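Local coordinates for protein cytochrome P450 (Novosphingobium aromaticivorans, PDB 3OFT) that belongs to the cytochrome P450 family of haem-thiolate proteins and holds a protoporphyrin IX iron group in an internal pocket, at residues K31-G36 and H48-R53; A271-R276 and E322-D327; L310-P315 and R334-G339. All coordinates share one frame; numbering follows the deposited sequence.

Contact 1. Residues K31-G36 and H48-R53; sequences KTLLDG and HWIAAR
With CG anti to the carbonyl carbon (chi1 -70°) and an extended chi2, Leu33 reaches from its short 3-10 turn to the end of strand 48-51. Its CD1 lies 3.9 Å from CG2 of Ile50, whose own first torsion sets that methyl anti to the backbone N, and the two chains cross at about a right angle. Nearer the backbone, Leu33 CB rests 4.0 Å from Ala52 CB, where the strand has already ended. Leu34 is modelled off the usual rotamers, with chi1 at -93° and chi2 at 8°, so CD1 nearly eclipses CA. From this strained conformation Leu34 CD1 lies in van der Waals contact with Ala52 O, at 3.4 Å. No direct hydrogen bond joins the segments; instead, a water donates to both Gly36 O (2.9 Å) and Ala52 O (2.6 Å), bridging two acceptors. The guanidinium of Arg53 turns to Asp294 and Asp55, while Arg53 itself sits at the N-cap position of helix 54-62. Phe14 extends the apolar cluster beside Leu33 and Ile50, and Leu310 of helix 309-312 touches both leucines. Here the turn after helix 26-31 packs against a hairpin strand of the mixed beta sheet belonging to the P450 fold.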
loop_
_atom_site.group_PDB
_atom_site.type_symbol
_atom_site.label_atom_id
_atom_site.label_comp_id
_atom_site.label_asym_id
_atom_site.label_seq_id
_atom_site.Cartn_x
_atom_site.Cartn_y
_atom_site.Cartn_z
ATOM N N LYS A 31 13.516 11.842 -0.817
ATOM C CA LYS A 31 14.013 12.831 0.138
ATOM C C LYS A 31 14.860 13.963 -0.461
ATOM O O LYS A 31 15.033 14.993 0.195
ATOM C CB LYS A 31 14.763 12.158 1.309
ATOM C CG LYS A 31 13.778 11.553 2.324
ATOM C CD LYS A 31 14.477 10.911 3.523
ATOM C CE LYS A 31 15.059 11.966 4.463
ATOM N NZ LYS A 31 15.020 11.524 5.915
ATOM N N THR A 32 15.351 13.790 -1.685
ATOM C CA THR A 32 16.019 14.890 -2.399
ATOM C C THR A 32 15.120 16.131 -2.447
ATOM O O THR A 32 15.624 17.275 -2.437
ATOM C CB THR A 32 16.390 14.536 -3.835
ATOM O OG1 THR A 32 15.193 14.216 -4.573
ATOM C CG2 THR A 32 17.327 13.355 -3.863
ATOM N N LEU A 33 13.800 15.915 -2.461
ATOM C CA LEU A 33 12.859 17.029 -2.542
ATOM C C LEU A 33 12.779 17.877 -1.272
ATOM O O LEU A 33 12.283 18.989 -1.312
ATOM C CB LEU A 33 11.436 16.556 -2.933
ATOM C CG LEU A 33 11.209 16.042 -4.360
ATOM C CD1 LEU A 33 9.722 15.646 -4.516
ATOM C CD2 LEU A 33 11.575 17.124 -5.383
ATOM N N LEU A 34 13.209 17.336 -0.134
ATOM C CA LEU A 34 13.222 18.114 1.099
ATOM C C LEU A 34 14.207 19.305 1.049
ATOM O O LEU A 34 14.109 20.259 1.878
ATOM C CB LEU A 34 13.604 17.199 2.257
ATOM C CG LEU A 34 12.495 16.515 3.070
ATOM C CD1 LEU A 34 11.086 16.615 2.604
ATOM C CD2 LEU A 34 12.887 15.111 3.691
ATOM N N ASP A 35 15.128 19.253 0.093
ATOM C CA ASP A 35 16.091 20.358 -0.127
ATOM C C ASP A 35 15.537 21.542 -0.930
ATOM O O ASP A 35 16.241 22.553 -1.137
ATOM C CB ASP A 35 17.367 19.850 -0.803
ATOM C CG ASP A 35 18.070 18.765 -0.001
ATOM O OD1 ASP A 35 18.887 18.023 -0.601
ATOM O OD2 ASP A 35 17.785 18.630 1.212
ATOM N N GLY A 36 14.294 21.433 -1.393
ATOM C CA GLY A 36 13.677 22.510 -2.171
ATOM C C GLY A 36 12.418 23.040 -1.549
ATOM O O GLY A 36 12.144 22.768 -0.392
ATOM N N HIS A 48 1.965 18.717 -12.951
ATOM C CA HIS A 48 1.229 18.490 -11.689
ATOM C C HIS A 48 2.037 18.968 -10.474
ATOM O O HIS A 48 3.277 18.993 -10.516
ATOM C CB HIS A 48 0.846 16.998 -11.560
ATOM C CG HIS A 48 2.002 16.094 -11.267
ATOM N ND1 HIS A 48 2.668 15.379 -12.245
ATOM C CD2 HIS A 48 2.593 15.772 -10.098
ATOM C CE1 HIS A 48 3.632 14.661 -11.680
ATOM N NE2 HIS A 48 3.630 14.915 -10.387
ATOM N N TRP A 49 1.344 19.287 -9.385
ATOM C CA TRP A 49 2.019 19.617 -8.155
ATOM C C TRP A 49 2.541 18.380 -7.450
ATOM O O TRP A 49 1.992 17.277 -7.595
ATOM C CB TRP A 49 1.100 20.367 -7.182
ATOM C CG TRP A 49 0.541 21.705 -7.673
ATOM C CD1 TRP A 49 -0.700 21.927 -8.226
ATOM C CD2 TRP A 49 1.191 22.980 -7.616
ATOM N NE1 TRP A 49 -0.842 23.272 -8.519
ATOM C CE2 TRP A 49 0.306 23.930 -8.166
ATOM C CE3 TRP A 49 2.451 23.409 -7.171
ATOM C CZ2 TRP A 49 0.618 25.302 -8.228
ATOM C CZ3 TRP A 49 2.777 24.774 -7.264
ATOM C CH2 TRP A 49 1.859 25.699 -7.802
ATOM N N ILE A 50 3.601 18.573 -6.678
ATOM C CA ILE A 50 4.085 17.535 -5.764
ATOM C C ILE A 50 4.258 18.167 -4.373
ATOM O O ILE A 50 4.962 19.202 -4.219
ATOM C CB ILE A 50 5.443 16.900 -6.182
ATOM C CG1 ILE A 50 5.386 16.231 -7.560
ATOM C CG2 ILE A 50 5.897 15.918 -5.091
ATOM C CD1 ILE A 50 6.787 15.868 -8.200
ATOM N N ALA A 51 3.632 17.574 -3.356
ATOM C CA ALA A 51 3.822 18.078 -1.996
ATOM C C ALA A 51 5.184 17.556 -1.521
ATOM O O ALA A 51 5.433 16.368 -1.613
ATOM C CB ALA A 51 2.715 17.620 -1.097
ATOM N N ALA A 52 6.057 18.450 -1.038
ATOM C CA ALA A 52 7.467 18.135 -0.867
ATOM C C ALA A 52 7.997 18.496 0.517
ATOM O O ALA A 52 9.197 18.641 0.710
ATOM C CB ALA A 52 8.300 18.810 -1.976
ATOM N N ARG A 53 7.093 18.654 1.465
ATOM C CA ARG A 53 7.481 18.858 2.870
ATOM C C ARG A 53 6.391 18.270 3.714
ATOM O O ARG A 53 5.197 18.313 3.345
ATOM C CB ARG A 53 7.611 20.353 3.185
ATOM C CG ARG A 53 8.255 20.670 4.562
ATOM C CD ARG A 53 7.568 21.917 5.141
ATOM N NE ARG A 53 7.800 22.997 4.229
ATOM C CZ ARG A 53 6.991 24.006 3.953
ATOM N NH1 ARG A 53 5.808 24.170 4.523
ATOM N NH2 ARG A 53 7.413 24.865 3.071
HETATM O O HOH W 1 10.509 20.888 1.122
HETATM O O HOH W 2 10.458 23.603 2.034
#

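Contact 2. Residues A271-R276 and E322-D327; sequences ADELMR and EEVRFD
Glu273 and Arg276 stand one helical turn apart on helix 267-277 and both leave the backbone with CG anti to N (chi1 -176° for Glu273). Glu273 then bends at chi2 (64°) and Arg276 at chi3 (57°), which brings the edge of the guanidinium up to the face of the carboxylate. Arg276 grips it side-on, NE to Glu273 OE1 and NH2 to Glu273 OE2, each at 2.9 Å. Both nitrogens come from above the carboxylate plane, whereas the acceptors stay close to the guanidinium plane. Across the contact, the backbone N of Arg325 gives Glu273 OE2 a nearly straight hydrogen bond of 2.9 Å. That oxygen also meets Arg328 NE in a salt bridge, so the positive charge around it should favour the ionised carboxylate. Beside the polar cluster, Val324 CG1, anti to its backbone N, packs 3.6 Å from Glu273 CG, and Val324 CG2 lies 4.1 Å from Leu274 CD2. The Arg325 side chain turns away with CG in the crowded position between N and the carbonyl carbon. It binds Asp327 side-on through NE and NH2, both on syn lone pairs, and Glu323 OE1 through NH1 at 3.0 Å. Glu273 and Arg276 fit the ExxR motif of the P450 K helix, and Arg328 completes what is consistent with the family's Glu-Arg-Arg triad.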
loop_
_atom_site.group_PDB
_atom_site.type_symbol
_atom_site.label_atom_id
_atom_site.label_comp_id
_atom_site.label_asym_id
_atom_site.label_seq_id
_atom_site.Cartn_x
_atom_site.Cartn_y
_atom_site.Cartn_z
ATOM N N ALA A 271 6.579 -3.916 14.473
ATOM C CA ALA A 271 5.760 -3.837 13.260
ATOM C C ALA A 271 5.284 -2.422 13.059
ATOM O O ALA A 271 5.376 -1.921 11.957
ATOM C CB ALA A 271 4.592 -4.807 13.270
ATOM N N ASP A 272 4.850 -1.750 14.126
ATOM C CA ASP A 272 4.428 -0.355 14.018
ATOM C C ASP A 272 5.551 0.602 13.613
ATOM O O ASP A 272 5.332 1.499 12.799
ATOM C CB ASP A 272 3.786 0.129 15.325
ATOM C CG ASP A 272 2.418 -0.480 15.583
ATOM O OD1 ASP A 272 1.730 -0.968 14.663
ATOM O OD2 ASP A 272 2.012 -0.460 16.743
ATOM N N GLU A 273 6.732 0.444 14.219
ATOM C CA GLU A 273 7.897 1.267 13.943
ATOM C C GLU A 273 8.423 1.003 12.524
ATOM O O GLU A 273 8.757 1.935 11.815
ATOM C CB GLU A 273 8.999 1.078 15.042
ATOM C CG GLU A 273 10.220 1.973 14.894
ATOM C CD GLU A 273 9.942 3.493 15.036
ATOM O OE1 GLU A 273 8.772 3.937 15.134
ATOM O OE2 GLU A 273 10.925 4.241 15.015
ATOM N N LEU A 274 8.457 -0.247 12.082
ATOM C CA LEU A 274 8.909 -0.527 10.694
ATOM C C LEU A 274 7.929 0.028 9.637
ATOM O O LEU A 274 8.351 0.525 8.583
ATOM C CB LEU A 274 9.094 -2.034 10.487
ATOM C CG LEU A 274 10.250 -2.552 11.358
ATOM C CD1 LEU A 274 10.374 -4.079 11.349
ATOM C CD2 LEU A 274 11.563 -1.886 10.969
ATOM N N MET A 275 6.641 -0.053 9.941
ATOM C CA MET A 275 5.603 0.513 9.034
ATOM C C MET A 275 5.719 2.035 8.934
ATOM O O MET A 275 5.543 2.609 7.860
ATOM C CB MET A 275 4.193 0.053 9.404
ATOM C CG MET A 275 4.046 -1.466 9.251
ATOM S SD MET A 275 2.506 -2.217 9.851
ATOM C CE MET A 275 1.401 -1.673 8.558
ATOM N N ARG A 276 6.084 2.682 10.029
ATOM C CA ARG A 276 6.321 4.127 10.048
ATOM C C ARG A 276 7.592 4.421 9.256
ATOM O O ARG A 276 7.662 5.423 8.533
ATOM C CB ARG A 276 6.506 4.611 11.520
ATOM C CG ARG A 276 6.675 6.099 11.642
ATOM C CD ARG A 276 7.483 6.504 12.898
ATOM N NE ARG A 276 8.833 5.886 12.971
ATOM C CZ ARG A 276 9.922 6.332 12.341
ATOM N NH1 ARG A 276 9.880 7.366 11.495
ATOM N NH2 ARG A 276 11.087 5.692 12.518
ATOM N N GLU A 322 14.744 8.488 10.538
ATOM C CA GLU A 322 15.307 7.283 9.962
ATOM C C GLU A 322 15.763 6.229 11.010
ATOM O O GLU A 322 16.103 5.091 10.654
ATOM C CB GLU A 322 16.395 7.608 8.930
ATOM C CG GLU A 322 15.786 8.083 7.612
ATOM C CD GLU A 322 16.798 8.447 6.572
ATOM O OE1 GLU A 322 16.405 9.133 5.605
ATOM O OE2 GLU A 322 17.977 8.038 6.703
ATOM N N GLU A 323 15.732 6.592 12.286
ATOM C CA GLU A 323 16.022 5.629 13.368
ATOM C C GLU A 323 14.793 4.781 13.671
ATOM O O GLU A 323 13.679 5.301 13.759
ATOM C CB GLU A 323 16.506 6.362 14.649
ATOM C CG GLU A 323 17.742 7.230 14.417
ATOM C CD GLU A 323 18.320 7.880 15.692
ATOM O OE1 GLU A 323 17.872 7.581 16.814
ATOM O OE2 GLU A 323 19.239 8.713 15.559
ATOM N N VAL A 324 14.985 3.478 13.804
ATOM C CA VAL A 324 13.935 2.571 14.224
ATOM C C VAL A 324 14.097 2.569 15.748
ATOM O O VAL A 324 15.128 2.110 16.256
ATOM C CB VAL A 324 14.159 1.147 13.646
ATOM C CG1 VAL A 324 13.199 0.111 14.257
ATOM C CG2 VAL A 324 14.016 1.175 12.095
ATOM N N ARG A 325 13.113 3.108 16.459
ATOM C CA ARG A 325 13.181 3.197 17.928
ATOM C C ARG A 325 11.847 3.087 18.597
ATOM O O ARG A 325 10.821 3.324 17.974
ATOM C CB ARG A 325 13.882 4.467 18.383
ATOM C CG ARG A 325 13.482 5.703 17.708
ATOM C CD ARG A 325 14.524 6.773 18.014
ATOM N NE ARG A 325 14.592 7.025 19.457
ATOM C CZ ARG A 325 15.711 7.175 20.158
ATOM N NH1 ARG A 325 16.910 7.093 19.570
ATOM N NH2 ARG A 325 15.631 7.406 21.466
ATOM N N PHE A 326 11.875 2.713 19.876
ATOM C CA PHE A 326 10.689 2.209 20.551
ATOM C C PHE A 326 10.134 3.214 21.553
ATOM O O PHE A 326 9.228 2.893 22.291
ATOM C CB PHE A 326 11.066 0.930 21.314
ATOM C CG PHE A 326 11.321 -0.260 20.426
ATOM C CD1 PHE A 326 10.255 -1.054 19.989
ATOM C CD2 PHE A 326 12.614 -0.595 20.039
ATOM C CE1 PHE A 326 10.487 -2.177 19.153
ATOM C CE2 PHE A 326 12.861 -1.706 19.217
ATOM C CZ PHE A 326 11.784 -2.492 18.768
ATOM N N ASP A 327 10.740 4.380 21.630
ATOM C CA ASP A 327 10.353 5.390 22.635
ATOM C C ASP A 327 9.606 6.570 22.019
ATOM O O ASP A 327 9.540 7.651 22.616
ATOM C CB ASP A 327 11.597 5.892 23.377
ATOM C CG ASP A 327 12.634 6.547 22.453
ATOM O OD1 ASP A 327 13.628 7.077 22.994
ATOM O OD2 ASP A 327 12.516 6.504 21.201
#

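Contact 3. Residues L310-P315 and R334-G339; sequences LHNLDP and RHTTMG. With HEM (protoporphyrin IX containing Fe), chain D.
Thr336 N donates to Asn312 OD1 at 2.9 Å, in the amide carbonyl plane on a lone pair, and so ties the short helix 309-312 to the loop leading into the haem-binding segment of the P450 fold. The other end of the amide is shared: Asn312 ND2 hydrogen-bonds to Arg276 O and gives a weak bond to Thr337 OG1 (3.0 Å), whose stronger partner is Met275 O. With CG anti to the carbonyl carbon (chi1 -66°), Asn312 crosses the His335 side chain obliquely, the amide and ring planes 76° apart. His335 holds its ring in the crowded position (chi1 61°), where ND1 accepts from Thr337 N at 3.3 Å in the ring plane. Arg58, on helix 54-62, hydrogen-bonds Thr336 OG1 through NH1. A type I turn from Thr336 to Gly339 follows, Gly339 N bonded to Thr336 O at 3.0 Å. A side chain at Gly339 would strike HEM CAA and the preceding carbonyl O; Gly339 N lies 3.4 Å from HEM CMA. Met338 pairs through its backbone with Cys345, the expected thiolate ligand of this family. Bent at chi2 and chi3, the Met338 side chain lies across the haem from the iron-bound water, Met338 CE 3.6 Å from HEM NB.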
loop_
_atom_site.group_PDB
_atom_site.type_symbol
_atom_site.label_atom_id
_atom_site.label_comp_id
_atom_site.label_asym_id
_atom_site.label_seq_id
_atom_site.Cartn_x
_atom_site.Cartn_y
_atom_site.Cartn_z
ATOM N N LEU A 310 7.440 11.677 2.467
ATOM C CA LEU A 310 7.887 13.025 2.767
ATOM C C LEU A 310 7.146 13.635 3.966
ATOM O O LEU A 310 7.458 14.730 4.405
ATOM C CB LEU A 310 7.739 13.876 1.490
ATOM C CG LEU A 310 8.996 14.071 0.646
ATOM C CD1 LEU A 310 10.286 13.188 0.954
ATOM C CD2 LEU A 310 8.821 14.489 -0.789
ATOM N N HIS A 311 6.153 12.936 4.509
ATOM C CA HIS A 311 5.729 13.238 5.903
ATOM C C HIS A 311 6.532 12.412 6.903
ATOM O O HIS A 311 7.253 12.991 7.761
ATOM C CB HIS A 311 4.219 12.997 6.100
ATOM C CG HIS A 311 3.723 13.296 7.483
ATOM N ND1 HIS A 311 3.986 14.479 8.140
ATOM C CD2 HIS A 311 2.961 12.565 8.321
ATOM C CE1 HIS A 311 3.424 14.451 9.338
ATOM N NE2 HIS A 311 2.782 13.311 9.462
ATOM N N ASN A 312 6.413 11.082 6.825
ATOM C CA ASN A 312 7.083 10.201 7.803
ATOM C C ASN A 312 8.568 10.429 7.979
ATOM O O ASN A 312 9.059 10.369 9.104
ATOM C CB ASN A 312 6.901 8.741 7.482
ATOM C CG ASN A 312 5.464 8.293 7.614
ATOM O OD1 ASN A 312 4.522 9.089 7.459
ATOM N ND2 ASN A 312 5.284 7.011 7.903
ATOM N N LEU A 313 9.284 10.657 6.891
ATOM C CA LEU A 313 10.731 10.733 6.991
ATOM C C LEU A 313 11.305 12.157 6.921
ATOM O O LEU A 313 12.515 12.321 6.687
ATOM C CB LEU A 313 11.384 9.822 5.932
ATOM C CG LEU A 313 11.006 8.326 6.034
ATOM C CD1 LEU A 313 11.869 7.550 5.068
ATOM C CD2 LEU A 313 11.183 7.743 7.492
ATOM N N ASP A 314 10.450 13.166 7.077
ATOM C CA ASP A 314 10.865 14.573 6.998
ATOM C C ASP A 314 11.285 14.903 8.444
ATOM O O ASP A 314 10.426 14.862 9.346
ATOM C CB ASP A 314 9.682 15.470 6.598
ATOM C CG ASP A 314 10.044 16.987 6.566
ATOM O OD1 ASP A 314 11.145 17.356 7.041
ATOM O OD2 ASP A 314 9.233 17.797 6.018
ATOM N N PRO A 315 12.588 15.169 8.659
ATOM C CA PRO A 315 13.091 15.515 10.009
ATOM C C PRO A 315 12.408 16.750 10.611
ATOM O O PRO A 315 12.406 16.924 11.832
ATOM C CB PRO A 315 14.594 15.739 9.814
ATOM C CG PRO A 315 14.872 15.735 8.369
ATOM C CD PRO A 315 13.625 15.304 7.605
ATOM N N ARG A 334 -0.941 8.888 13.634
ATOM C CA ARG A 334 -0.225 10.167 13.617
ATOM C C ARG A 334 0.803 10.286 12.499
ATOM O O ARG A 334 1.308 11.374 12.231
ATOM C CB ARG A 334 0.411 10.480 14.970
ATOM C CG ARG A 334 -0.662 10.991 15.971
ATOM C CD ARG A 334 -0.096 11.177 17.362
ATOM N NE ARG A 334 0.771 12.353 17.461
ATOM C CZ ARG A 334 1.652 12.574 18.444
ATOM N NH1 ARG A 334 1.815 11.691 19.422
ATOM N NH2 ARG A 334 2.378 13.686 18.442
ATOM N N HIS A 335 1.111 9.182 11.836
ATOM C CA HIS A 335 1.926 9.302 10.630
ATOM C C HIS A 335 1.064 8.920 9.418
ATOM O O HIS A 335 -0.157 8.731 9.540
ATOM C CB HIS A 335 3.243 8.502 10.733
ATOM C CG HIS A 335 3.049 7.021 10.914
ATOM N ND1 HIS A 335 2.712 6.182 9.878
ATOM C CD2 HIS A 335 3.212 6.233 11.997
ATOM C CE1 HIS A 335 2.607 4.941 10.332
ATOM N NE2 HIS A 335 2.948 4.939 11.607
ATOM N N THR A 336 1.695 8.847 8.261
ATOM C CA THR A 336 0.944 8.872 7.000
ATOM C C THR A 336 1.105 7.597 6.177
ATOM O O THR A 336 0.687 7.554 5.019
ATOM C CB THR A 336 1.253 10.201 6.253
ATOM O OG1 THR A 336 0.897 11.301 7.114
ATOM C CG2 THR A 336 0.434 10.359 4.982
ATOM N N THR A 337 1.661 6.522 6.769
ATOM C CA THR A 337 1.831 5.272 5.991
ATOM C C THR A 337 0.486 4.810 5.388
ATOM O O THR A 337 0.436 4.373 4.228
ATOM C CB THR A 337 2.463 4.127 6.818
ATOM O OG1 THR A 337 3.759 4.552 7.238
ATOM C CG2 THR A 337 2.602 2.843 5.944
ATOM N N MET A 338 -0.589 4.945 6.170
ATOM C CA MET A 338 -1.895 4.489 5.769
ATOM C C MET A 338 -2.790 5.647 5.284
ATOM O O MET A 338 -3.973 5.458 5.068
ATOM C CB MET A 338 -2.544 3.771 6.961
ATOM C CG MET A 338 -1.643 2.701 7.605
ATOM S SD MET A 338 -1.145 1.425 6.452
ATOM C CE MET A 338 -2.692 0.864 5.980
ATOM N N GLY A 339 -2.200 6.816 5.082
ATOM C CA GLY A 339 -2.939 7.991 4.642
ATOM C C GLY A 339 -3.438 8.819 5.802
ATOM O O GLY A 339 -2.940 8.705 6.939
HETATM C CHA HEM D . -6.649 3.223 1.344
HETATM C CHB HEM D . -1.972 2.188 2.214
HETATM C CHC HEM D . -3.160 -2.433 2.949
HETATM C CHD HEM D . -7.512 -1.598 1.087
HETATM C C1A HEM D . -5.293 3.334 1.589
HETATM C C2A HEM D . -4.568 4.582 1.629
HETATM C C3A HEM D . -3.286 4.332 1.868
HETATM C C4A HEM D . -3.131 2.878 1.956
HETATM C CMA HEM D . -2.177 5.411 1.940
HETATM C CAA HEM D . -5.197 5.997 1.475
HETATM C CBA HEM D . -5.348 6.278 -0.003
HETATM C CGA HEM D . -5.855 7.687 -0.273
HETATM O O1A HEM D . -6.149 7.993 -1.471
HETATM O O2A HEM D . -5.986 8.548 0.653
HETATM C C1B HEM D . -1.869 0.835 2.509
HETATM C C2B HEM D . -0.678 0.150 2.942
HETATM C C3B HEM D . -1.031 -1.135 3.144
HETATM C C4B HEM D . -2.442 -1.273 2.840
HETATM C CMB HEM D . 0.692 0.828 3.123
HETATM C CAB HEM D . -0.216 -2.358 3.574
HETATM C CBB HEM D . 1.112 -2.323 3.790
HETATM C C1C HEM D . -4.435 -2.671 2.528
HETATM C C2C HEM D . -5.173 -3.923 2.622
HETATM C C3C HEM D . -6.389 -3.671 2.060
HETATM C C4C HEM D . -6.468 -2.271 1.711
HETATM C CMC HEM D . -4.603 -5.257 3.202
HETATM C CAC HEM D . -7.627 -4.583 1.883
HETATM C CBC HEM D . -7.529 -5.895 1.696
HETATM C C1D HEM D . -7.693 -0.256 1.019
HETATM C C2D HEM D . -8.923 0.378 0.567
HETATM C C3D HEM D . -8.657 1.866 0.693
HETATM C C4D HEM D . -7.306 2.017 1.156
HETATM C CMD HEM D . -10.251 -0.328 0.117
HETATM C CAD HEM D . -9.697 2.970 0.341
HETATM C CBD HEM D . -10.245 3.476 1.686
HETATM C CGD HEM D . -11.120 4.688 1.349
HETATM O O1D HEM D . -11.028 5.267 0.247
HETATM O O2D HEM D . -11.894 5.139 2.200
HETATM N NA HEM D . -4.380 2.302 1.816
HETATM N NB HEM D . -2.916 -0.063 2.511
HETATM N NC HEM D . -5.269 -1.689 2.017
HETATM N ND HEM D . -6.765 0.733 1.331
HETATM FE FE HEM D . -4.854 0.330 1.990
HETATM O O HOH W 3 -4.322 0.008 -0.318
#

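Overall arrangement
Contact 1 closes near the N-terminus before either of the others begins, whereas contacts 2 and 3 interleave, their segments alternating along the chain. Centres of contacts 2 and 3 lie about 12 Å apart, of 1 and 3 about 13 Å, and of 1 and 2 about 23 Å, so contact 3 lies between the other two. Met275 O and Arg276 O, on helix 267-277, accept from Thr337 and Asn312, which couples the ExxR helix to the haem-binding loop. Lys31, in a contact 1 segment, hydrogen-bonds Leu313 O of contact 3 and salt-bridges Glu322 of contact 2. The mixed beta sheet, helix 309-312, helix 267-277 and the loop beside the haem thus form one packed region.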